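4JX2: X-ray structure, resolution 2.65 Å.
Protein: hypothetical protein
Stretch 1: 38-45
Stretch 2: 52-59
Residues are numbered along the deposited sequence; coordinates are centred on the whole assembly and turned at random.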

# COMPACT_ATOMS: atom_id res chain seq x y z
N TYR A 38 -0.64 27.98 14.93
CA TYR A 38 -0.34 26.67 14.36
C TYR A 38 0.25 25.72 15.41
O TYR A 38 -0.27 24.62 15.62
CB TYR A 38 0.61 26.79 13.15
CG TYR A 38 0.89 25.45 12.49
CD1 TYR A 38 -0.04 24.86 11.65
CD2 TYR A 38 2.06 24.74 12.77
CE1 TYR A 38 0.19 23.61 11.08
CE2 TYR A 38 2.30 23.49 12.20
CZ TYR A 38 1.37 22.94 11.35
OH TYR A 38 1.60 21.70 10.80
N PHE A 39 1.28 26.19 16.12
CA PHE A 39 2.01 25.44 17.13
C PHE A 39 1.23 25.20 18.43
O PHE A 39 1.66 24.38 19.24
CB PHE A 39 3.35 26.13 17.43
CG PHE A 39 4.37 25.98 16.32
CD1 PHE A 39 4.55 24.77 15.67
CD2 PHE A 39 5.17 27.05 15.96
CE1 PHE A 39 5.50 24.64 14.67
CE2 PHE A 39 6.15 26.91 14.98
CZ PHE A 39 6.31 25.71 14.34
N ASP A 40 0.06 25.86 18.60
CA ASP A 40 -0.83 25.67 19.75
C ASP A 40 -1.48 24.29 19.72
O ASP A 40 -1.81 23.74 20.77
CB ASP A 40 -1.92 26.75 19.81
CG ASP A 40 -1.48 28.12 20.32
OD1 ASP A 40 -0.48 28.19 21.09
OD2 ASP A 40 -2.12 29.11 19.98
N PHE A 41 -1.67 23.72 18.52
CA PHE A 41 -2.29 22.41 18.41
C PHE A 41 -1.29 21.33 17.94
O PHE A 41 -1.25 20.24 18.53
CB PHE A 41 -3.50 22.50 17.47
CG PHE A 41 -4.16 21.18 17.13
CD1 PHE A 41 -4.89 20.49 18.09
CD2 PHE A 41 -4.02 20.61 15.87
CE1 PHE A 41 -5.49 19.26 17.78
CE2 PHE A 41 -4.61 19.38 15.57
CZ PHE A 41 -5.33 18.71 16.53
N THR A 42 -0.51 21.59 16.89
CA THR A 42 0.36 20.54 16.37
C THR A 42 1.79 21.05 16.08
O THR A 42 2.17 22.11 16.56
CB THR A 42 -0.34 19.91 15.13
OG1 THR A 42 0.31 18.67 14.80
CG2 THR A 42 -0.44 20.86 13.91
N GLY A 43 2.57 20.25 15.38
CA GLY A 43 3.93 20.57 14.99
C GLY A 43 5.03 20.15 15.94
O GLY A 43 6.19 20.43 15.66
N ASP A 44 4.68 19.47 17.05
CA ASP A 44 5.62 19.05 18.10
C ASP A 44 6.73 18.11 17.64
O ASP A 44 7.76 18.04 18.30
CB ASP A 44 4.87 18.43 19.29
CG ASP A 44 3.83 17.40 18.93
OD1 ASP A 44 2.73 17.80 18.50
OD2 ASP A 44 4.10 16.19 19.12
N GLU A 45 6.55 17.42 16.50
CA GLU A 45 7.55 16.50 15.93
C GLU A 45 8.38 17.18 14.82
O GLU A 45 9.44 16.66 14.45
CB GLU A 45 6.86 15.24 15.37
CG GLU A 45 6.27 14.31 16.41
CD GLU A 45 5.04 13.55 15.94
OE1 GLU A 45 5.18 12.69 15.04
OE2 GLU A 45 3.94 13.83 16.47
N GLY A 52 10.43 24.37 24.42
CA GLY A 52 9.72 24.54 25.69
C GLY A 52 8.21 24.49 25.63
O GLY A 52 7.56 24.42 26.67
N LYS A 53 7.64 24.51 24.41
CA LYS A 53 6.19 24.50 24.25
C LYS A 53 5.56 23.15 24.48
O LYS A 53 6.10 22.13 24.06
CB LYS A 53 5.75 24.99 22.86
CG LYS A 53 4.41 25.73 22.99
CD LYS A 53 3.64 25.85 21.73
CE LYS A 53 2.17 25.99 22.08
NZ LYS A 53 1.81 27.28 22.69
N ILE A 54 4.38 23.17 25.12
CA ILE A 54 3.53 22.00 25.30
C ILE A 54 2.22 22.36 24.60
O ILE A 54 1.48 23.22 25.07
CB ILE A 54 3.37 21.51 26.76
CG1 ILE A 54 4.70 20.95 27.29
CG2 ILE A 54 2.29 20.42 26.85
CD1 ILE A 54 5.45 21.85 28.13
N ASN A 55 1.99 21.75 23.42
CA ASN A 55 0.80 22.05 22.63
C ASN A 55 -0.40 21.20 23.12
O ASN A 55 -0.27 20.39 24.05
CB ASN A 55 1.07 21.88 21.12
CG ASN A 55 1.35 20.50 20.62
OD1 ASN A 55 0.94 19.48 21.20
ND2 ASN A 55 1.96 20.44 19.46
N ILE A 56 -1.58 21.41 22.49
CA ILE A 56 -2.82 20.75 22.88
C ILE A 56 -2.73 19.20 22.65
O ILE A 56 -3.13 18.44 23.54
CB ILE A 56 -4.02 21.46 22.21
CG1 ILE A 56 -4.26 22.83 22.92
CG2 ILE A 56 -5.29 20.61 22.27
CD1 ILE A 56 -4.99 23.91 22.14
N SER A 57 -2.11 18.75 21.53
CA SER A 57 -1.91 17.32 21.24
C SER A 57 -1.10 16.63 22.36
O SER A 57 -1.50 15.58 22.84
CB SER A 57 -1.22 17.12 19.90
OG SER A 57 -1.99 17.68 18.85
N GLN A 58 -0.00 17.28 22.81
CA GLN A 58 0.87 16.80 23.89
C GLN A 58 0.12 16.71 25.23
O GLN A 58 0.28 15.73 25.95
CB GLN A 58 2.10 17.68 24.02
CG GLN A 58 3.08 17.48 22.87
CD GLN A 58 4.21 18.46 22.87
OE1 GLN A 58 4.03 19.68 23.03
NE2 GLN A 58 5.40 17.95 22.65
N THR A 59 -0.71 17.72 25.55
CA THR A 59 -1.52 17.73 26.76
C THR A 59 -2.50 16.55 26.73
O THR A 59 -2.61 15.84 27.73
CB THR A 59 -2.23 19.08 26.91
OG1 THR A 59 -1.24 20.10 26.88
CG2 THR A 59 -3.07 19.17 28.18

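The strongest link is a salt bridge. Lys53 NZ lies 2.9 Å from Asp40 OD1 and donates a hydrogen bond to it. The lysine CA-to-CB bond points toward the first stretch, and chi2 and chi3 are both t, so a long chain carries the ammonium group to the carboxylate. The CA-to-CB bond of Asp40 points away, yet its carboxylate is still within reach. On the way, Lys53 CE passes 3.3 Å from Phe39 O.

Three further bonds use backbone carbonyls of the first stretch. Ile56 N donates to Asp40 O at 2.9 Å, with an angle of 158° at the hydrogen. Ser57 OG donates to Phe41 O at 2.7 Å. Ser57 N also donates to Phe41 O, but at 3.5 Å this bond is weak. Ile56 and Ser57 stand at the start of a helix, where the first amides have no earlier turn to pair with. The carbonyls of Asp40 and Phe41 supply acceptors for them. Serine suits its place because its short side chain, with chi1 m, sets the hydroxyl beside Phe41 O.

Asn55 is the hub of the contact. It is buried, and its CA-to-CB bond points toward the first stretch. Asn55 ND2 donates to Asp44 OD1 at 2.9 Å, with an angle of 166°. At the same time Asn55 OD1 caps the helix, accepting from Gln58 N at 2.9 Å. An amide suits this position because it offers a donor and an acceptor on one short side chain. In turn, Asn55 N donates to the side chain of Gln58, at OE1, 2.9 Å away. The backbones run close here, with Asp40 CA 4.9 Å from Asn55 CA and Phe41 CA 4.8 Å from Ile56 CA.

Asp44 points its CA-to-CB bond toward the second stretch. Its CB also lies 3.4 Å from Gln58 NE2. Just before it, Gly43 has phi 90° and psi 3°. A CB there would jam against the preceding carbonyl and clash with Phe39 CD1 at 2.9 Å, so glycine fits the turn.

Apolar packing is modest. Phe41 CD1 meets Ile56 CG2 at 4.2 Å, with the methyl at the ring edge. Ser57 OG lies over one face of the same ring, 4.0 Å from Phe41 CE1. Both Phe41 and Ile56 are buried. Phe39 CB approaches Lys53 CD at 4.3 Å, while the end of the Phe39 side chain leads away. In all, 454 Å² is buried between the stretches, counting both sides.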